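Local coordinates for protein AT27789p (Drosophila melanogaster, PDB 5UZN) that probably binds RNA, including messenger RNA, this chain being the third quasi-RNA recognition motif (qRRM3) of the hnRNP F/H homolog Glorund, at residues Asn42-Lys45 and Lys46-Ser50; Asp58-Glu61 and Asp62-Val65. One frame throughout, in Å; residues are numbered along the deposited sequence.

Contact 1 (Asn42-Lys45 and Lys46-Ser50); sequences NYNK and KGLHS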
ATOM      1  N   ASN A  42      -2.891  -3.890  -7.932  1.00 16.66           N
ATOM      2  CA  ASN A  42      -3.100  -3.612  -9.349  1.00 18.92           C
ATOM      3  C   ASN A  42      -2.677  -4.794 -10.215  1.00 25.61           C
ATOM      4  O   ASN A  42      -1.632  -5.414  -9.988  1.00 20.71           O
ATOM      5  CB  ASN A  42      -2.326  -2.362  -9.785  1.00 14.18           C
ATOM      6  CG  ASN A  42      -2.886  -1.096  -9.188  1.00 23.51           C
ATOM      7  OD1 ASN A  42      -4.099  -0.923  -9.118  1.00 18.81           O
ATOM      8  ND2 ASN A  42      -2.007  -0.212  -8.724  1.00 20.14           N
ATOM      9  N   TYR A  43      -3.493  -5.089 -11.226  1.00 20.01           N
ATOM     10  CA  TYR A  43      -3.236  -6.152 -12.188  1.00 27.30           C
ATOM     11  C   TYR A  43      -3.354  -5.584 -13.597  1.00 27.58           C
ATOM     12  O   TYR A  43      -3.875  -4.484 -13.802  1.00 20.78           O
ATOM     13  CB  TYR A  43      -4.228  -7.326 -12.023  1.00 23.27           C
ATOM     14  CG  TYR A  43      -4.317  -7.920 -10.634  1.00 23.45           C
ATOM     15  CD1 TYR A  43      -4.991  -7.263  -9.616  1.00 14.40           C
ATOM     16  CD2 TYR A  43      -3.745  -9.160 -10.344  1.00 27.52           C
ATOM     17  CE1 TYR A  43      -5.087  -7.814  -8.345  1.00 19.67           C
ATOM     18  CE2 TYR A  43      -3.824  -9.709  -9.064  1.00 23.25           C
ATOM     19  CZ  TYR A  43      -4.505  -9.028  -8.073  1.00 31.06           C
ATOM     20  OH  TYR A  43      -4.611  -9.530  -6.788  1.00 36.79           O
ATOM     21  N   ASN A  44      -2.875  -6.344 -14.582  1.00 27.53           N
ATOM     22  CA  ASN A  44      -3.265  -6.062 -15.963  1.00 28.47           C
ATOM     23  C   ASN A  44      -4.628  -6.696 -16.283  1.00 18.41           C
ATOM     24  O   ASN A  44      -5.266  -7.341 -15.440  1.00 21.90           O
ATOM     25  CB  ASN A  44      -2.192  -6.542 -16.935  1.00 34.85           C
ATOM     26  CG  ASN A  44      -2.013  -8.059 -16.933  1.00 34.43           C
ATOM     27  OD1 ASN A  44      -2.897  -8.832 -16.529  1.00 33.35           O
ATOM     28  ND2 ASN A  44      -0.857  -8.489 -17.399  1.00 35.09           N
ATOM     29  N   LYS A  45      -5.090  -6.528 -17.534  1.00 19.57           N
ATOM     30  CA  LYS A  45      -6.424  -7.022 -17.885  1.00 27.21           C
ATOM     31  C   LYS A  45      -6.520  -8.549 -17.957  1.00 26.07           C
ATOM     32  O   LYS A  45      -7.636  -9.069 -18.071  1.00 23.79           O
ATOM     33  CB  LYS A  45      -6.898  -6.425 -19.217  1.00 27.68           C
ATOM     34  CG  LYS A  45      -6.223  -6.995 -20.466  1.00 33.67           C
ATOM     35  CD  LYS A  45      -6.726  -6.259 -21.705  1.00 49.40           C
ATOM     36  CE  LYS A  45      -6.074  -6.741 -22.990  1.00 57.19           C
ATOM     37  NZ  LYS A  45      -6.531  -5.913 -24.152  1.00 36.36           N
ATOM     38  N   LYS A  46      -5.410  -9.282 -17.892  1.00 28.11           N
ATOM     39  CA  LYS A  46      -5.461 -10.746 -17.865  1.00 21.31           C
ATOM     40  C   LYS A  46      -5.301 -11.302 -16.452  1.00 27.90           C
ATOM     41  O   LYS A  46      -5.206 -12.531 -16.271  1.00 22.53           O
ATOM     42  CB  LYS A  46      -4.388 -11.349 -18.780  1.00 26.46           C
ATOM     43  CG  LYS A  46      -4.448 -10.971 -20.272  1.00 35.90           C
ATOM     44  CD  LYS A  46      -5.797 -11.280 -20.902  1.00 42.50           C
ATOM     45  CE  LYS A  46      -5.644 -11.667 -22.373  1.00 32.31           C
ATOM     46  NZ  LYS A  46      -6.775 -11.166 -23.230  1.00 29.55           N
ATOM     47  N   GLY A  47      -5.265 -10.433 -15.449  1.00 22.75           N
ATOM     48  CA  GLY A  47      -5.186 -10.877 -14.076  1.00 19.00           C
ATOM     49  C   GLY A  47      -3.785 -11.126 -13.566  1.00 24.38           C
ATOM     50  O   GLY A  47      -3.634 -11.843 -12.577  1.00 29.91           O
ATOM     51  N   LEU A  48      -2.761 -10.557 -14.203  1.00 21.93           N
ATOM     52  CA  LEU A  48      -1.380 -10.670 -13.737  1.00 30.94           C
ATOM     53  C   LEU A  48      -1.013  -9.516 -12.812  1.00 31.32           C
ATOM     54  O   LEU A  48      -1.153  -8.348 -13.193  1.00 23.28           O
ATOM     55  CB  LEU A  48      -0.408 -10.681 -14.910  1.00 27.27           C
ATOM     56  CG  LEU A  48      -0.531 -11.807 -15.928  1.00 29.02           C
ATOM     57  CD1 LEU A  48       0.694 -11.787 -16.827  1.00 27.42           C
ATOM     58  CD2 LEU A  48      -0.671 -13.126 -15.195  1.00 31.02           C
ATOM     59  N   HIS A  49      -0.506  -9.859 -11.622  1.00 28.74           N
ATOM     60  CA  HIS A  49       0.014  -8.890 -10.651  1.00 30.69           C
ATOM     61  C   HIS A  49       0.942  -7.894 -11.338  1.00 27.38           C
ATOM     62  O   HIS A  49       1.884  -8.282 -12.031  1.00 22.17           O
ATOM     63  CB  HIS A  49       0.767  -9.650  -9.540  1.00 28.04           C
ATOM     64  CG  HIS A  49       0.894  -8.915  -8.235  1.00 21.11           C
ATOM     65  ND1 HIS A  49       1.472  -7.669  -8.124  1.00 30.48           N
ATOM     66  CD2 HIS A  49       0.556  -9.283  -6.972  1.00 19.49           C
ATOM     67  CE1 HIS A  49       1.473  -7.295  -6.852  1.00 29.20           C
ATOM     68  NE2 HIS A  49       0.921  -8.258  -6.132  1.00 26.96           N
ATOM     69  N   SER A  50       0.668  -6.600 -11.165  1.00 16.54           N
ATOM     70  CA  SER A  50       1.496  -5.598 -11.823  1.00 17.07           C
ATOM     71  C   SER A  50       2.648  -5.104 -10.965  1.00 15.23           C
ATOM     72  O   SER A  50       3.447  -4.288 -11.436  1.00 18.17           O
ATOM     73  CB  SER A  50       0.641  -4.400 -12.244  1.00 28.41           C
ATOM     74  OG  SER A  50       0.388  -3.587 -11.110  1.00 38.21           O
TER
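The carboxamide oxygen OD1 of N44 takes two backbone N-H groups at once, K46 N and L48 N, each 2.9 Å from OD1. The two donors come from opposite faces of the amide plane, each about 50° out of it, and the L48 bond is the straighter (N-H...O 166°). A chi1 of 65°, which sets CG between the backbone N and the carbonyl carbon, folds the amide back over the turn, and its ND2 lies 3.3 Å from L48 CB, the two side chains running side by side. Behind this amide the backbone closes as a type I beta turn from N44 to G47, with G47 N bonded to N44 O (3.1 Å), and N44 N bonds L48 O. The turn joins strand 38-43 to the short strand 49-50 as a beta hairpin at the edge of the RRM-type sheet. Y43 and H49 form its non-hydrogen-bonded pair; their side chains diverge, the ring centroids 5.9 Å apart, while CD2 of Y43 comes 3.6 Å from H49 N, and S22 O holds H49 NE2. At the strand end, S50 N gives N42 O a bond of 2.8 Å, while N42 ND2 turns to T52 OG1. The loose side is the tip: exposed K45, extended beyond CG and bonded through NZ to a glycerol probably from the crystallisation liquor, and bent K46 reach outward, NZ of K45 5.3 Å from NZ of K46.

Contact 2 (Asp58-Glu61 and Asp62-Val65); sequences DTYE and DSQV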
ATOM      1  N   ASP A  58      -7.876   6.096   6.466  1.00 31.14           N
ATOM      2  CA  ASP A  58      -9.068   6.800   6.923  1.00 30.76           C
ATOM      3  C   ASP A  58      -8.804   8.292   7.105  1.00 25.23           C
ATOM      4  O   ASP A  58      -9.656   9.115   6.765  1.00 34.15           O
ATOM      5  CB  ASP A  58      -9.572   6.169   8.234  1.00 27.33           C
ATOM      6  CG  ASP A  58     -10.243   4.818   8.017  1.00 25.09           C
ATOM      7  OD1 ASP A  58     -11.047   4.710   7.072  1.00 40.02           O
ATOM      8  OD2 ASP A  58      -9.972   3.871   8.790  1.00 41.02           O
ATOM      9  N   THR A  59      -7.634   8.660   7.629  1.00 32.36           N
ATOM     10  CA  THR A  59      -7.304  10.054   7.922  1.00 30.55           C
ATOM     11  C   THR A  59      -5.963  10.447   7.312  1.00 23.44           C
ATOM     12  O   THR A  59      -5.124   9.595   6.993  1.00 21.65           O
ATOM     13  CB  THR A  59      -7.212  10.318   9.428  1.00 22.37           C
ATOM     14  OG1 THR A  59      -6.160   9.507   9.978  1.00 28.90           O
ATOM     15  CG2 THR A  59      -8.532   9.991  10.117  1.00 35.27           C
ATOM     16  N   TYR A  60      -5.769  11.768   7.170  1.00 26.68           N
ATOM     17  CA  TYR A  60      -4.460  12.300   6.784  1.00 22.37           C
ATOM     18  C   TYR A  60      -3.388  11.846   7.758  1.00 22.88           C
ATOM     19  O   TYR A  60      -2.332  11.346   7.352  1.00 25.70           O
ATOM     20  CB  TYR A  60      -4.498  13.835   6.719  1.00 20.38           C
ATOM     21  CG  TYR A  60      -3.160  14.520   6.339  1.00 26.93           C
ATOM     22  CD1 TYR A  60      -2.608  14.360   5.077  1.00 27.81           C
ATOM     23  CD2 TYR A  60      -2.481  15.346   7.238  1.00 29.48           C
ATOM     24  CE1 TYR A  60      -1.406  14.975   4.717  1.00 25.68           C
ATOM     25  CE2 TYR A  60      -1.269  15.985   6.877  1.00 21.88           C
ATOM     26  CZ  TYR A  60      -0.752  15.799   5.600  1.00 28.80           C
ATOM     27  OH  TYR A  60       0.443  16.408   5.217  1.00 17.14           O
ATOM     28  N   GLU A  61      -3.666  11.954   9.053  1.00 33.15           N
ATOM     29  CA  GLU A  61      -2.675  11.558  10.047  1.00 23.06           C
ATOM     30  C   GLU A  61      -2.225  10.117   9.843  1.00 26.45           C
ATOM     31  O   GLU A  61      -1.025   9.819   9.891  1.00 23.29           O
ATOM     32  CB  GLU A  61      -3.259  11.744  11.442  1.00 32.72           C
ATOM     33  CG  GLU A  61      -2.321  11.379  12.536  1.00 28.28           C
ATOM     34  CD  GLU A  61      -2.985  11.456  13.890  1.00 41.49           C
ATOM     35  OE1 GLU A  61      -4.217  11.695  13.956  1.00 38.37           O
ATOM     36  OE2 GLU A  61      -2.263  11.278  14.883  1.00 38.95           O
ATOM     37  N   ASP A  62      -3.169   9.210   9.603  1.00 24.86           N
ATOM     38  CA  ASP A  62      -2.797   7.821   9.333  1.00 26.09           C
ATOM     39  C   ASP A  62      -1.860   7.711   8.133  1.00 16.94           C
ATOM     40  O   ASP A  62      -0.837   7.021   8.195  1.00 22.40           O
ATOM     41  CB  ASP A  62      -4.050   6.987   9.085  1.00 21.69           C
ATOM     42  CG  ASP A  62      -4.622   6.390  10.363  1.00 35.16           C
ATOM     43  OD1 ASP A  62      -4.204   6.821  11.457  1.00 28.88           O
ATOM     44  OD2 ASP A  62      -5.478   5.479  10.262  1.00 23.51           O
ATOM     45  N   SER A  63      -2.208   8.369   7.018  1.00 17.71           N
ATOM     46  CA  SER A  63      -1.407   8.229   5.808  1.00 21.80           C
ATOM     47  C   SER A  63       0.008   8.727   6.028  1.00 20.04           C
ATOM     48  O   SER A  63       0.957   8.151   5.492  1.00 18.62           O
ATOM     49  CB  SER A  63      -2.057   8.982   4.643  1.00 20.03           C
ATOM     50  OG  SER A  63      -1.950  10.391   4.795  1.00 17.83           O
ATOM     51  N   GLN A  64       0.175   9.761   6.850  1.00 15.48           N
ATOM     52  CA  GLN A  64       1.495  10.341   7.029  1.00 16.82           C
ATOM     53  C   GLN A  64       2.375   9.484   7.928  1.00 20.04           C
ATOM     54  O   GLN A  64       3.569   9.315   7.648  1.00 18.36           O
ATOM     55  CB  GLN A  64       1.351  11.762   7.568  1.00 25.14           C
ATOM     56  CG  GLN A  64       0.608  12.640   6.571  1.00 20.97           C
ATOM     57  CD  GLN A  64       1.242  12.587   5.195  1.00 24.17           C
ATOM     58  OE1 GLN A  64       2.323  13.110   4.997  1.00 19.00           O
ATOM     59  NE2 GLN A  64       0.573  11.937   4.245  1.00 17.19           N
ATOM     60  N   VAL A  65       1.807   8.928   9.001  1.00 20.32           N
ATOM     61  CA  VAL A  65       2.534   7.940   9.793  1.00 20.70           C
ATOM     62  C   VAL A  65       2.943   6.765   8.905  1.00 26.32           C
ATOM     63  O   VAL A  65       4.106   6.343   8.904  1.00 26.76           O
ATOM     64  CB  VAL A  65       1.692   7.480  11.002  1.00 25.76           C
ATOM     65  CG1 VAL A  65       2.273   6.214  11.612  1.00 41.48           C
ATOM     66  CG2 VAL A  65       1.618   8.582  12.047  1.00 36.81           C
TER
HETATM   67  O   HOH W   1      -6.125   4.279   8.016  1.00 24.95           O
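The side-chain amide of Q64 lies flat on the ring of Y60, their planes only 7° apart. Q64 CG makes the CH-pi contact, 3.6 Å from the Y60 ring centroid, over the face. With CG of Y60 anti to the backbone N (chi1 179°), the ring reaches forward along the helix, toward Q64, while a bend at chi2 of Q64 lays the amide across the ring. Replacing Q64 with an alanine would probably strip this ring face of its cover and deprive S63 OG of its amide donor. That donor is Q64 NE2, 3.0 Å from S63 OG in a nearly straight bond (170°), with the hydroxyl in the plane of the amide, which fixes the amide's rotation. The S63 hydroxyl in turn gives its proton to Y60 O, 2.8 Å from OG and on a lone pair in the carbonyl plane; Q64 N bonds the same oxygen nearly along the C=O axis. All this belongs to the first turn of helix 60-68, for which T59 is the N-cap: its OG1 accepts from D62 N at 3.0 Å. D62 folds its CB and carboxylate over that hydroxyl, and a water 2.6 Å from D62 OD2 links it to D58 N. The D62 carboxylate, close to the helix start, would be expected to interact favourably with the positive end of the helix dipole. Further out, S63 packs on Y11, F57 and Y83, setting this turn against the sheet, while V65 touches I34.

Contact 1 precedes contact 2 along the chain, and strand 52-57 carries the chain from the hairpin end of the domain to the helix start. The centres of the two contacts are 28 Å apart and their nearest atoms about 16 Å; they do not touch, and they lie on opposite sides of the chain's centre. Contact 1 begins in the last two residues of strand 38-43, an outermost strand of the four-stranded antiparallel sheet; contact 2 opens helix 60-68, which packs against strands 11-16, 52-57 and 80-86. In this qRRM3 the hairpin thus sits on the sheet's edge strand at one end of the domain, and the helix start lies at the far end.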